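Local structure of nuclear inclusion protein A (Tobacco vein mottling virus, 3MMG) at residues 100-105 with 179-184; 104-109 with 157-162; 59-64 with 92-97; 33-38 with 96-101; 50-55 with 68-73. The protein probably acts as a cysteine peptidase, a 3C-type protease with the two-barrel fold of the chymotrypsin-like clan. The protein carries 3 engineered substitutions. All coordinates share one frame; numbering follows the deposited sequence.

All five contacts belong to a 3C-type, chymotrypsin-like fold, and four of them follow one long connection, residues 92-109, from the first barrel to the second. Interaction 3 fixes its start against a hairpin turn with a histidine, prolines and aromatic rings. Interaction 4, nearest the middle of the protein, is apolar and has no hydrogen bond across it; Phe100 carries on from there into interaction 1, where aromatic packing gives way to an amide-carboxylate bond. Interaction 2 is more polar and lies farther out, tied to interaction 1 by Arg101, which forms salt bridges with Asp107 and Asp160. Interaction 5, the farthest out and across the centre from both, pairs backbone at the edge of the first barrel's sheet.

Interaction 1. Residues 100-105 with 179-184; sequences FRQPTI and FVEFPE
The ring of Phe100 drives its CD2 edge into the face of Phe182 in an edge-to-face pair. CD2 sits over the centre of that face, 3.6 Å above its plane, and the two planes stand 64° apart. Further along, Gln102 reaches out with an extended chain beyond CG, and its NE2 gives a nearly straight hydrogen bond of 3.0 Å to Glu181 OE2. OE2 accepts on its syn lone pair and itself lies in the plane of the amide, although the carboxylate stands almost perpendicular to it. On the way, Gln102 CG passes 3.2 Å from Phe182 O, a buried carbonyl without a partner in the model. Pro103 CD rests on Glu181 CB at 3.5 Å, while Pro103 CG meets the edge of Phe179 tip to tip. Strand 177-181 belongs to the closed antiparallel second barrel of this chymotrypsin-like fold, and the interdomain connection runs past its end here. Glu181 CG takes the crowded position between backbone N and carbonyl carbon (chi1 61°); its OE1 is held by Trp140 NE1, and OE2 also forms a salt bridge with Arg80. Farther out, a water donates to both Phe100 O and Pro183 O, and Phe186 packs against both Phe100 and Phe182.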
# COMPACT_ATOMS: atom_id res chain seq x y z
N PHE A 100 10.47 -5.14 4.50
CA PHE A 100 10.18 -4.59 3.17
C PHE A 100 11.42 -4.70 2.31
O PHE A 100 12.52 -4.40 2.76
CB PHE A 100 9.78 -3.09 3.21
CG PHE A 100 8.58 -2.79 4.09
CD1 PHE A 100 8.72 -2.68 5.48
CD2 PHE A 100 7.31 -2.61 3.54
CE1 PHE A 100 7.62 -2.41 6.31
CE2 PHE A 100 6.20 -2.31 4.36
CZ PHE A 100 6.35 -2.21 5.74
N ARG A 101 11.25 -5.08 1.04
CA ARG A 101 12.39 -5.00 0.11
C ARG A 101 11.90 -4.84 -1.31
O ARG A 101 10.74 -4.98 -1.58
CB ARG A 101 13.29 -6.22 0.23
CG ARG A 101 12.68 -7.51 -0.21
CD ARG A 101 13.69 -8.65 -0.31
NE ARG A 101 12.96 -9.91 -0.51
CZ ARG A 101 12.52 -10.38 -1.68
NH1 ARG A 101 12.73 -9.71 -2.83
NH2 ARG A 101 11.85 -11.52 -1.72
N GLN A 102 12.82 -4.56 -2.22
CA GLN A 102 12.44 -4.48 -3.62
C GLN A 102 12.22 -5.90 -4.17
O GLN A 102 12.95 -6.84 -3.81
CB GLN A 102 13.58 -3.86 -4.41
CG GLN A 102 13.84 -2.39 -4.18
CD GLN A 102 14.88 -1.90 -5.17
OE1 GLN A 102 16.06 -2.27 -5.08
NE2 GLN A 102 14.45 -1.11 -6.14
N PRO A 103 11.30 -6.06 -5.13
CA PRO A 103 11.13 -7.35 -5.79
C PRO A 103 12.30 -7.66 -6.71
O PRO A 103 13.02 -6.74 -7.14
CB PRO A 103 9.88 -7.18 -6.66
CG PRO A 103 9.37 -5.79 -6.44
CD PRO A 103 10.42 -5.01 -5.69
N THR A 104 12.45 -8.93 -7.03
CA THR A 104 13.40 -9.36 -8.04
C THR A 104 12.69 -10.32 -8.97
O THR A 104 11.58 -10.78 -8.67
CB THR A 104 14.64 -10.08 -7.46
OG1 THR A 104 14.32 -11.45 -7.18
CG2 THR A 104 15.16 -9.39 -6.20
N ILE A 105 13.34 -10.66 -10.08
CA ILE A 105 12.74 -11.60 -11.03
C ILE A 105 12.68 -13.04 -10.51
O ILE A 105 12.17 -13.92 -11.20
CB ILE A 105 13.43 -11.56 -12.42
CG1 ILE A 105 14.92 -11.89 -12.32
CG2 ILE A 105 13.18 -10.22 -13.09
CD1 ILE A 105 15.56 -12.14 -13.73
N PHE A 179 1.33 -3.32 -9.19
CA PHE A 179 1.65 -2.85 -7.87
C PHE A 179 2.85 -1.92 -7.91
O PHE A 179 3.61 -1.91 -8.90
CB PHE A 179 1.85 -4.01 -6.88
CG PHE A 179 3.13 -4.79 -7.03
CD1 PHE A 179 4.31 -4.39 -6.36
CD2 PHE A 179 3.14 -6.00 -7.76
CE1 PHE A 179 5.47 -5.17 -6.42
CE2 PHE A 179 4.31 -6.80 -7.81
CZ PHE A 179 5.47 -6.37 -7.16
N VAL A 180 3.02 -1.14 -6.85
CA VAL A 180 4.18 -0.21 -6.76
C VAL A 180 5.14 -0.79 -5.75
O VAL A 180 4.72 -1.14 -4.65
CB VAL A 180 3.79 1.25 -6.35
CG1 VAL A 180 2.85 1.26 -5.11
CG2 VAL A 180 5.05 2.13 -6.13
N GLU A 181 6.42 -0.89 -6.13
CA GLU A 181 7.42 -1.53 -5.28
C GLU A 181 7.94 -0.59 -4.21
O GLU A 181 8.03 0.61 -4.44
CB GLU A 181 8.61 -2.01 -6.13
CG GLU A 181 9.33 -0.86 -6.85
CD GLU A 181 10.78 -1.15 -7.17
OE1 GLU A 181 11.07 -2.12 -7.88
OE2 GLU A 181 11.64 -0.37 -6.72
N PHE A 182 8.28 -1.16 -3.06
CA PHE A 182 9.09 -0.44 -2.07
C PHE A 182 10.50 -0.26 -2.60
O PHE A 182 10.99 -1.12 -3.33
CB PHE A 182 9.08 -1.17 -0.72
CG PHE A 182 7.76 -1.02 -0.03
CD1 PHE A 182 6.76 -1.97 -0.21
CD2 PHE A 182 7.46 0.16 0.64
CE1 PHE A 182 5.50 -1.80 0.34
CE2 PHE A 182 6.18 0.35 1.20
CZ PHE A 182 5.20 -0.62 1.04
N PRO A 183 11.14 0.85 -2.23
CA PRO A 183 12.54 1.07 -2.57
C PRO A 183 13.49 0.34 -1.61
O PRO A 183 13.07 -0.20 -0.58
CB PRO A 183 12.68 2.58 -2.38
CG PRO A 183 11.78 2.88 -1.23
CD PRO A 183 10.57 2.01 -1.51
N GLU A 184 14.77 0.31 -1.97
CA GLU A 184 15.82 -0.24 -1.13
C GLU A 184 15.88 0.54 0.18
O GLU A 184 15.67 1.75 0.18
CB GLU A 184 17.16 -0.10 -1.84
CG GLU A 184 18.26 -1.06 -1.35
CD GLU A 184 19.61 -0.83 -2.06
OE1 GLU A 184 19.68 -0.00 -3.01
OE2 GLU A 184 20.60 -1.46 -1.66
O HOH W 1 13.40 -1.84 1.67

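Interaction 2. Residues 104-109 with 157-162; sequences TIKDRV and SIIDGN
Asp107 works in two directions at once, its carboxylate bridging a turn of its own segment to the neighbouring one. OD2 takes the amide of Thr104 on its anti lone pair, whereas Asp107 OD1 receives the hydroxyl of Ser157 OG at 2.7 Å, from 40° above the carboxylate plane. Ser157 OG, anti to its backbone N (chi1 172°), in turn accepts from Ile159 N at 2.9 Å in an ST turn, so the hydroxyl is oriented by a bond on each side. OD1 also pairs with Arg101 NH2, and the nearby positive charge would probably stabilise the ionised acid. Alongside, Ile158 N donates to Arg108 O at 3.0 Å, an almost straight bond in the carbonyl plane. Ile158 CD1 lies over one face of the Arg108 guanidinium and also touches Arg108 CB at 3.8 Å. Lys106 CE brushes Ile159 CG2. The type I turn at Thr104-Asp107 leads into strand 109-116, whose Val109 forms an antiparallel non-hydrogen-bonded pair with Ser157: the meeting of strands 109-116 and 154-157 that closes the second barrel of a chymotrypsin-like protease.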
# COMPACT_ATOMS: atom_id res chain seq x y z
N THR A 104 12.45 -8.93 -7.03
CA THR A 104 13.40 -9.36 -8.04
C THR A 104 12.69 -10.32 -8.97
O THR A 104 11.58 -10.78 -8.67
CB THR A 104 14.64 -10.08 -7.46
OG1 THR A 104 14.32 -11.45 -7.18
CG2 THR A 104 15.16 -9.39 -6.20
N ILE A 105 13.34 -10.66 -10.08
CA ILE A 105 12.74 -11.60 -11.03
C ILE A 105 12.68 -13.04 -10.51
O ILE A 105 12.17 -13.92 -11.20
CB ILE A 105 13.43 -11.56 -12.42
CG1 ILE A 105 14.92 -11.89 -12.32
CG2 ILE A 105 13.18 -10.22 -13.09
CD1 ILE A 105 15.56 -12.14 -13.73
N LYS A 106 13.21 -13.28 -9.31
CA LYS A 106 13.01 -14.58 -8.66
C LYS A 106 11.63 -14.66 -7.98
O LYS A 106 11.06 -15.74 -7.81
CB LYS A 106 14.12 -14.84 -7.64
CG LYS A 106 14.04 -16.22 -6.93
CD LYS A 106 15.24 -16.46 -5.98
CE LYS A 106 14.91 -17.58 -5.00
NZ LYS A 106 16.16 -18.09 -4.36
N ASP A 107 11.12 -13.51 -7.56
CA ASP A 107 9.93 -13.50 -6.72
C ASP A 107 8.64 -13.88 -7.40
O ASP A 107 8.41 -13.55 -8.57
CB ASP A 107 9.73 -12.09 -6.17
CG ASP A 107 10.67 -11.79 -5.02
OD1 ASP A 107 10.76 -12.62 -4.08
OD2 ASP A 107 11.33 -10.74 -5.09
N ARG A 108 7.77 -14.51 -6.64
CA ARG A 108 6.36 -14.55 -6.98
C ARG A 108 5.65 -13.97 -5.75
O ARG A 108 6.18 -14.03 -4.63
CB ARG A 108 5.91 -15.99 -7.23
CG ARG A 108 6.72 -16.63 -8.37
CD ARG A 108 6.15 -17.97 -8.79
NE ARG A 108 6.29 -19.01 -7.78
CZ ARG A 108 7.37 -19.80 -7.66
NH1 ARG A 108 8.41 -19.62 -8.46
NH2 ARG A 108 7.41 -20.76 -6.73
N VAL A 109 4.47 -13.41 -5.97
CA VAL A 109 3.79 -12.67 -4.88
C VAL A 109 2.37 -13.13 -4.62
O VAL A 109 1.66 -13.58 -5.55
CB VAL A 109 3.77 -11.12 -5.13
CG1 VAL A 109 5.19 -10.53 -5.14
CG2 VAL A 109 3.01 -10.78 -6.42
N SER A 157 6.24 -11.55 -0.94
CA SER A 157 7.01 -12.61 -1.61
C SER A 157 6.75 -13.99 -0.98
O SER A 157 6.76 -14.13 0.25
CB SER A 157 8.51 -12.32 -1.47
OG SER A 157 9.25 -13.44 -1.94
N ILE A 158 6.54 -15.00 -1.81
CA ILE A 158 6.45 -16.36 -1.28
C ILE A 158 7.84 -17.00 -1.11
O ILE A 158 7.95 -18.16 -0.64
CB ILE A 158 5.50 -17.25 -2.13
CG1 ILE A 158 5.80 -17.15 -3.64
CG2 ILE A 158 4.08 -16.85 -1.89
CD1 ILE A 158 7.04 -17.89 -4.13
N ILE A 159 8.89 -16.27 -1.47
CA ILE A 159 10.27 -16.74 -1.19
C ILE A 159 10.61 -16.56 0.29
O ILE A 159 11.04 -17.50 0.96
CB ILE A 159 11.32 -16.00 -2.07
CG1 ILE A 159 10.98 -16.06 -3.58
CG2 ILE A 159 12.72 -16.55 -1.79
CD1 ILE A 159 10.87 -17.47 -4.15
N ASP A 160 10.41 -15.35 0.81
CA ASP A 160 10.85 -15.01 2.17
C ASP A 160 9.82 -14.23 3.00
O ASP A 160 10.14 -13.78 4.12
CB ASP A 160 12.17 -14.24 2.10
CG ASP A 160 12.04 -12.89 1.39
OD1 ASP A 160 10.91 -12.51 0.97
OD2 ASP A 160 13.09 -12.24 1.20
N GLY A 161 8.59 -14.09 2.48
CA GLY A 161 7.54 -13.35 3.21
C GLY A 161 7.74 -11.85 3.38
O GLY A 161 7.00 -11.21 4.11
N ASN A 162 8.72 -11.27 2.70
CA ASN A 162 8.90 -9.82 2.72
C ASN A 162 7.80 -9.12 1.93
O ASN A 162 7.28 -9.66 0.95
CB ASN A 162 10.24 -9.42 2.12
CG ASN A 162 11.45 -9.69 3.04
OD1 ASN A 162 11.43 -10.55 3.96
ND2 ASN A 162 12.52 -8.96 2.77

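Interaction 3. Residues 59-64 with 92-97; sequences TMHGEF and PPFPQK
His61 stands on edge against Phe94: its CE1 lies 3.5 Å above the centre of the phenyl face, and the planes are 81° apart, a T-shaped pair. The neighbouring NE2 of His61 donates to Pro92 O at 2.9 Å. The acceptor lies in the imidazole plane, but the donor approaches from 47° above the carbonyl plane, so bond and stack together fix the rotation of the ring. The CG of His61 takes the crowded position between backbone N and carbonyl carbon (chi1 62°), and Thr59 OG1 covers one imidazole face near the rim. This is the type I turn joining strands 54-59 and 62-68, a beta hairpin of the first barrel, with the connection between barrels running beside it. Thr59 OG1 donates to Gly62 O and accepts from His61 N, an ST turn within the hairpin. Thr59 CG2 meets Phe94 CZ at 3.5 Å. From the other strand Phe64 meets Pro92 tip to tip, CZ to CG at a tight 3.2 Å, while Pro92 CG also lies 3.5 Å from His61 CD2; Phe91 packs its ring against Phe64 as well.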
# COMPACT_ATOMS: atom_id res chain seq x y z
N THR A 59 -8.20 -0.41 12.28
CA THR A 59 -7.11 -1.35 12.55
C THR A 59 -7.59 -2.50 13.45
O THR A 59 -8.66 -2.43 14.04
CB THR A 59 -5.92 -0.65 13.26
OG1 THR A 59 -6.19 -0.52 14.66
CG2 THR A 59 -5.66 0.71 12.67
N MET A 60 -6.76 -3.52 13.61
CA MET A 60 -7.12 -4.64 14.49
C MET A 60 -7.23 -4.21 15.95
O MET A 60 -7.86 -4.95 16.76
CB MET A 60 -6.13 -5.82 14.35
CG MET A 60 -4.76 -5.58 14.91
SD MET A 60 -3.83 -7.12 15.12
CE MET A 60 -5.12 -8.32 15.19
N HIS A 61 -6.63 -3.07 16.28
CA HIS A 61 -6.59 -2.60 17.68
C HIS A 61 -7.35 -1.29 17.91
O HIS A 61 -7.21 -0.65 18.96
CB HIS A 61 -5.14 -2.52 18.20
CG HIS A 61 -4.26 -1.55 17.47
ND1 HIS A 61 -3.63 -1.86 16.28
CD2 HIS A 61 -3.86 -0.29 17.79
CE1 HIS A 61 -2.90 -0.82 15.88
NE2 HIS A 61 -3.01 0.14 16.78
N GLY A 62 -8.17 -0.90 16.93
CA GLY A 62 -9.12 0.19 17.14
C GLY A 62 -9.42 0.92 15.84
O GLY A 62 -8.81 0.63 14.80
N GLU A 63 -10.36 1.85 15.91
CA GLU A 63 -10.76 2.64 14.76
C GLU A 63 -10.58 4.12 15.09
O GLU A 63 -11.09 4.61 16.10
CB GLU A 63 -12.22 2.35 14.40
CG GLU A 63 -12.72 3.13 13.18
CD GLU A 63 -14.11 2.68 12.76
OE1 GLU A 63 -14.35 1.45 12.68
OE2 GLU A 63 -14.95 3.57 12.55
N PHE A 64 -9.85 4.81 14.23
CA PHE A 64 -9.32 6.13 14.57
C PHE A 64 -9.72 7.15 13.52
O PHE A 64 -9.28 7.09 12.37
CB PHE A 64 -7.81 6.05 14.75
CG PHE A 64 -7.40 4.98 15.74
CD1 PHE A 64 -6.83 3.77 15.31
CD2 PHE A 64 -7.67 5.14 17.09
CE1 PHE A 64 -6.50 2.76 16.23
CE2 PHE A 64 -7.34 4.14 18.01
CZ PHE A 64 -6.76 2.96 17.58
N PRO A 92 -2.56 4.71 18.96
CA PRO A 92 -1.75 3.62 19.50
C PRO A 92 -0.93 2.97 18.37
O PRO A 92 -1.49 2.57 17.35
CB PRO A 92 -2.80 2.64 20.06
CG PRO A 92 -4.01 2.89 19.29
CD PRO A 92 -4.00 4.37 18.95
N PRO A 93 0.40 2.91 18.52
CA PRO A 93 1.21 2.42 17.40
C PRO A 93 1.16 0.92 17.12
O PRO A 93 0.77 0.13 17.99
CB PRO A 93 2.64 2.78 17.81
CG PRO A 93 2.60 2.87 19.27
CD PRO A 93 1.23 3.37 19.65
N PHE A 94 1.54 0.57 15.90
CA PHE A 94 1.73 -0.82 15.45
C PHE A 94 3.13 -1.30 15.87
O PHE A 94 3.99 -0.48 16.21
CB PHE A 94 1.66 -0.84 13.93
CG PHE A 94 0.30 -0.58 13.37
CD1 PHE A 94 -0.15 0.74 13.17
CD2 PHE A 94 -0.55 -1.64 13.04
CE1 PHE A 94 -1.43 0.99 12.60
CE2 PHE A 94 -1.84 -1.41 12.51
CZ PHE A 94 -2.28 -0.11 12.29
N PRO A 95 3.37 -2.62 15.82
CA PRO A 95 4.73 -3.13 15.96
C PRO A 95 5.62 -2.69 14.79
O PRO A 95 5.13 -2.03 13.86
CB PRO A 95 4.55 -4.66 15.96
CG PRO A 95 3.26 -4.89 15.34
CD PRO A 95 2.40 -3.71 15.64
N GLN A 96 6.90 -3.03 14.85
CA GLN A 96 7.89 -2.53 13.90
C GLN A 96 8.78 -3.69 13.42
O GLN A 96 10.01 -3.57 13.32
CB GLN A 96 8.73 -1.40 14.52
CG GLN A 96 7.94 -0.13 14.88
CD GLN A 96 8.82 1.04 15.25
OE1 GLN A 96 9.89 1.27 14.66
NE2 GLN A 96 8.38 1.81 16.24
N LYS A 97 8.12 -4.81 13.11
CA LYS A 97 8.83 -6.03 12.74
C LYS A 97 8.73 -6.44 11.28
O LYS A 97 9.55 -7.25 10.82
CB LYS A 97 8.42 -7.19 13.64
CG LYS A 97 8.77 -6.95 15.11
CD LYS A 97 8.35 -8.12 16.00
CE LYS A 97 8.40 -7.72 17.49
NZ LYS A 97 7.22 -6.85 17.88

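Interaction 4. Residues 33-38 with 96-101; sequences FGIGFG and QKLKFR. With FMT (formic acid), chain E.
With CG anti to the backbone N (chi1 -172°), Phe37 swings its ring from the end of strand 28-37 across the backbone of Gln96. The CA of Gln96 lies 3.7 Å from the ring centroid and 19° off its normal, a CH-pi contact over the face though displaced toward the rim. Gln96 has CG anti to its carbonyl carbon (chi1 -64°); CB lies 3.6 Å from Phe37 CE1, and the chain runs on extended, its CG lying 3.6 Å from Gly38 N. Phe100 turns an edge to Phe37 in an offset edge-to-face arrangement, CE1 to Phe37 CD2 at 3.8 Å, the side chains sliding past each other in opposite directions. Strand 28-37 is part of the first barrel of the chymotrypsin-like fold, and residues 96-101 are part of the linker passing to the second. Beside the two aromatics Ile35 CG2 meets Leu98 CD1 at 3.5 Å, and Ile163 and Ile166 of strand 163-171 add to this apolar packing, joining both barrels. Helix 186-192 packs on Phe37 through Val187 and Leu191. A formic acid, probably from the crystallisation liquor, places O1 at the edge of the Phe37 ring, where Lys99 NZ donates to it at 3.3 Å.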
# COMPACT_ATOMS: atom_id res chain seq x y z
N PHE A 33 -6.59 0.33 1.32
CA PHE A 33 -5.92 -0.32 2.45
C PHE A 33 -4.60 0.39 2.71
O PHE A 33 -4.07 1.10 1.83
CB PHE A 33 -5.67 -1.79 2.12
CG PHE A 33 -6.93 -2.62 2.10
CD1 PHE A 33 -7.71 -2.71 0.95
CD2 PHE A 33 -7.33 -3.28 3.26
CE1 PHE A 33 -8.89 -3.47 0.93
CE2 PHE A 33 -8.50 -4.05 3.25
CZ PHE A 33 -9.27 -4.15 2.08
N GLY A 34 -4.08 0.19 3.92
CA GLY A 34 -2.75 0.65 4.28
C GLY A 34 -2.02 -0.37 5.13
O GLY A 34 -2.58 -1.42 5.50
N ILE A 35 -0.76 -0.07 5.43
CA ILE A 35 0.08 -0.91 6.30
C ILE A 35 0.56 -0.09 7.50
O ILE A 35 1.20 0.93 7.32
CB ILE A 35 1.33 -1.42 5.53
CG1 ILE A 35 0.91 -2.15 4.26
CG2 ILE A 35 2.19 -2.35 6.45
CD1 ILE A 35 2.07 -2.47 3.29
N GLY A 36 0.24 -0.52 8.71
CA GLY A 36 0.76 0.14 9.91
C GLY A 36 2.15 -0.35 10.29
O GLY A 36 2.47 -1.54 10.17
N PHE A 37 2.97 0.57 10.81
CA PHE A 37 4.31 0.24 11.27
C PHE A 37 4.71 1.33 12.28
O PHE A 37 4.85 2.48 11.91
CB PHE A 37 5.27 0.22 10.06
CG PHE A 37 6.66 -0.29 10.37
CD1 PHE A 37 7.61 0.53 10.97
CD2 PHE A 37 7.02 -1.59 10.02
CE1 PHE A 37 8.90 0.06 11.23
CE2 PHE A 37 8.31 -2.07 10.29
CZ PHE A 37 9.24 -1.25 10.90
N GLY A 38 4.82 0.96 13.54
CA GLY A 38 5.01 1.96 14.59
C GLY A 38 3.91 3.00 14.51
O GLY A 38 2.74 2.66 14.39
N GLN A 96 6.90 -3.03 14.85
CA GLN A 96 7.89 -2.53 13.90
C GLN A 96 8.78 -3.69 13.42
O GLN A 96 10.01 -3.57 13.32
CB GLN A 96 8.73 -1.40 14.52
CG GLN A 96 7.94 -0.13 14.88
CD GLN A 96 8.82 1.04 15.25
OE1 GLN A 96 9.89 1.27 14.66
NE2 GLN A 96 8.38 1.81 16.24
N LYS A 97 8.12 -4.81 13.11
CA LYS A 97 8.83 -6.03 12.74
C LYS A 97 8.73 -6.44 11.28
O LYS A 97 9.55 -7.25 10.82
CB LYS A 97 8.42 -7.19 13.64
CG LYS A 97 8.77 -6.95 15.11
CD LYS A 97 8.35 -8.12 16.00
CE LYS A 97 8.40 -7.72 17.49
NZ LYS A 97 7.22 -6.85 17.88
N LEU A 98 7.72 -5.95 10.55
CA LEU A 98 7.58 -6.31 9.13
C LEU A 98 8.86 -5.98 8.36
O LEU A 98 9.51 -4.98 8.64
CB LEU A 98 6.42 -5.57 8.47
CG LEU A 98 4.99 -5.75 8.97
CD1 LEU A 98 4.12 -4.68 8.28
CD2 LEU A 98 4.48 -7.14 8.72
N LYS A 99 9.20 -6.82 7.38
CA LYS A 99 10.32 -6.55 6.46
C LYS A 99 9.81 -6.14 5.08
O LYS A 99 8.86 -6.75 4.56
CB LYS A 99 11.23 -7.77 6.31
CG LYS A 99 11.82 -8.27 7.64
CD LYS A 99 12.76 -7.29 8.27
CE LYS A 99 13.33 -7.88 9.56
NZ LYS A 99 13.02 -6.98 10.74
N PHE A 100 10.47 -5.14 4.50
CA PHE A 100 10.18 -4.59 3.17
C PHE A 100 11.42 -4.70 2.31
O PHE A 100 12.52 -4.40 2.76
CB PHE A 100 9.78 -3.09 3.21
CG PHE A 100 8.58 -2.79 4.09
CD1 PHE A 100 8.72 -2.68 5.48
CD2 PHE A 100 7.31 -2.61 3.54
CE1 PHE A 100 7.62 -2.41 6.31
CE2 PHE A 100 6.20 -2.31 4.36
CZ PHE A 100 6.35 -2.21 5.74
N ARG A 101 11.25 -5.08 1.04
CA ARG A 101 12.39 -5.00 0.11
C ARG A 101 11.90 -4.84 -1.31
O ARG A 101 10.74 -4.98 -1.58
CB ARG A 101 13.29 -6.22 0.23
CG ARG A 101 12.68 -7.51 -0.21
CD ARG A 101 13.69 -8.65 -0.31
NE ARG A 101 12.96 -9.91 -0.51
CZ ARG A 101 12.52 -10.38 -1.68
NH1 ARG A 101 12.73 -9.71 -2.83
NH2 ARG A 101 11.85 -11.52 -1.72
C FMT E . 12.11 -3.64 9.20
O1 FMT E . 11.68 -4.04 10.29
O2 FMT E . 13.30 -3.67 8.85

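Interaction 5. Residues 50-55 with 68-73; sequences RNNGEL and NSTQLQ
Glu54 and Asn68 form an antiparallel non-hydrogen-bonded pair with CA atoms 4.4 Å apart, and beside it Ser69 N donates to Gly53 O at 3.1 Å, nearly along the C=O axis. Asn68, its CG anti to the backbone N (chi1 -164°), folds its amide back over the following turn. Asn68 OD1 takes two donors, Thr70 N at 3.2 Å in an Asx turn and Thr70 OG1 at 2.8 Å, both above the carbonyl plane. That grip fixes the rotation of Thr70, whose OG1 sits between backbone N and carbonyl carbon while CG2 is turned to the other segment. The CG2 methyl of Thr70 lies 3.1 Å from Asn52 OD1 and 3.4 Å from Asn51 OD1. On the buried side Leu55 CD2 meets Leu72 CD1 at 4.0 Å. Gln71 NE2 donates back to Asn68 O, in the plane of that carbonyl. Here strand 54-59 begins and its antiparallel partner 62-68 ends, at the edge of the first barrel's sheet, the chain leaving through a short 3-10 turn at 69-71, with the Asx turn of Asn68 at its start.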
# COMPACT_ATOMS: atom_id res chain seq x y z
N ARG A 50 -7.79 13.83 -3.75
CA ARG A 50 -8.69 14.91 -3.39
C ARG A 50 -8.22 15.53 -2.08
O ARG A 50 -7.99 14.83 -1.09
CB ARG A 50 -10.13 14.41 -3.24
CG ARG A 50 -10.65 13.66 -4.44
CD ARG A 50 -12.18 13.68 -4.46
NE ARG A 50 -12.70 13.18 -5.73
CZ ARG A 50 -13.82 13.61 -6.31
NH1 ARG A 50 -14.55 14.58 -5.75
NH2 ARG A 50 -14.21 13.08 -7.46
N ASN A 51 -8.08 16.85 -2.09
CA ASN A 51 -7.67 17.59 -0.90
C ASN A 51 -8.74 17.64 0.21
O ASN A 51 -9.95 17.60 -0.07
CB ASN A 51 -7.25 19.02 -1.29
CG ASN A 51 -6.50 19.72 -0.18
OD1 ASN A 51 -5.56 19.16 0.40
ND2 ASN A 51 -6.91 20.95 0.14
N ASN A 52 -8.27 17.72 1.46
CA ASN A 52 -9.12 17.98 2.64
C ASN A 52 -10.21 16.94 2.93
O ASN A 52 -11.31 17.28 3.40
CB ASN A 52 -9.78 19.38 2.55
CG ASN A 52 -8.84 20.51 2.98
OD1 ASN A 52 -7.63 20.44 2.78
ND2 ASN A 52 -9.42 21.57 3.56
N GLY A 53 -9.92 15.67 2.67
CA GLY A 53 -10.84 14.63 3.11
C GLY A 53 -10.63 14.35 4.59
O GLY A 53 -9.52 14.56 5.10
N GLU A 54 -11.67 13.86 5.27
CA GLU A 54 -11.55 13.38 6.65
C GLU A 54 -11.15 11.92 6.61
O GLU A 54 -11.85 11.10 6.01
CB GLU A 54 -12.87 13.50 7.42
CG GLU A 54 -13.39 14.91 7.57
CD GLU A 54 -14.51 15.03 8.60
OE1 GLU A 54 -15.23 14.02 8.88
OE2 GLU A 54 -14.68 16.15 9.13
N LEU A 55 -10.05 11.60 7.28
CA LEU A 55 -9.44 10.28 7.16
C LEU A 55 -9.80 9.44 8.38
O LEU A 55 -9.64 9.89 9.52
CB LEU A 55 -7.92 10.43 7.09
CG LEU A 55 -7.10 9.15 7.00
CD1 LEU A 55 -7.36 8.41 5.68
CD2 LEU A 55 -5.61 9.52 7.13
N ASN A 68 -9.50 15.77 9.42
CA ASN A 68 -8.86 16.44 8.29
C ASN A 68 -7.40 16.03 8.09
O ASN A 68 -6.55 16.33 8.92
CB ASN A 68 -8.99 17.95 8.52
CG ASN A 68 -8.72 18.77 7.29
OD1 ASN A 68 -7.93 18.40 6.42
ND2 ASN A 68 -9.38 19.92 7.21
N SER A 69 -7.12 15.34 6.97
CA SER A 69 -5.78 14.78 6.72
C SER A 69 -4.66 15.81 6.49
O SER A 69 -3.47 15.51 6.69
CB SER A 69 -5.84 13.82 5.52
OG SER A 69 -5.59 14.55 4.34
N THR A 70 -5.02 17.03 6.12
CA THR A 70 -4.00 18.06 5.84
C THR A 70 -3.19 18.50 7.06
O THR A 70 -2.16 19.17 6.93
CB THR A 70 -4.60 19.29 5.10
OG1 THR A 70 -5.64 19.89 5.88
CG2 THR A 70 -5.17 18.90 3.76
N GLN A 71 -3.63 18.13 8.26
CA GLN A 71 -2.89 18.45 9.47
C GLN A 71 -1.77 17.47 9.76
O GLN A 71 -0.96 17.69 10.66
CB GLN A 71 -3.83 18.50 10.69
CG GLN A 71 -4.41 17.14 11.07
CD GLN A 71 -5.37 17.25 12.22
OE1 GLN A 71 -4.96 17.33 13.37
NE2 GLN A 71 -6.65 17.26 11.92
N LEU A 72 -1.74 16.36 9.01
CA LEU A 72 -0.80 15.29 9.32
C LEU A 72 0.54 15.47 8.64
O LEU A 72 0.59 15.94 7.52
CB LEU A 72 -1.39 13.95 8.90
CG LEU A 72 -2.78 13.56 9.46
CD1 LEU A 72 -3.37 12.40 8.67
CD2 LEU A 72 -2.69 13.21 10.93
N GLN A 73 1.62 15.12 9.34
CA GLN A 73 2.96 15.06 8.75
C GLN A 73 3.01 13.89 7.79
O GLN A 73 2.57 12.79 8.13
CB GLN A 73 4.03 14.87 9.82
CG GLN A 73 4.18 16.06 10.76
CD GLN A 73 5.49 16.03 11.49
OE1 GLN A 73 5.73 15.17 12.34
NE2 GLN A 73 6.36 16.99 11.18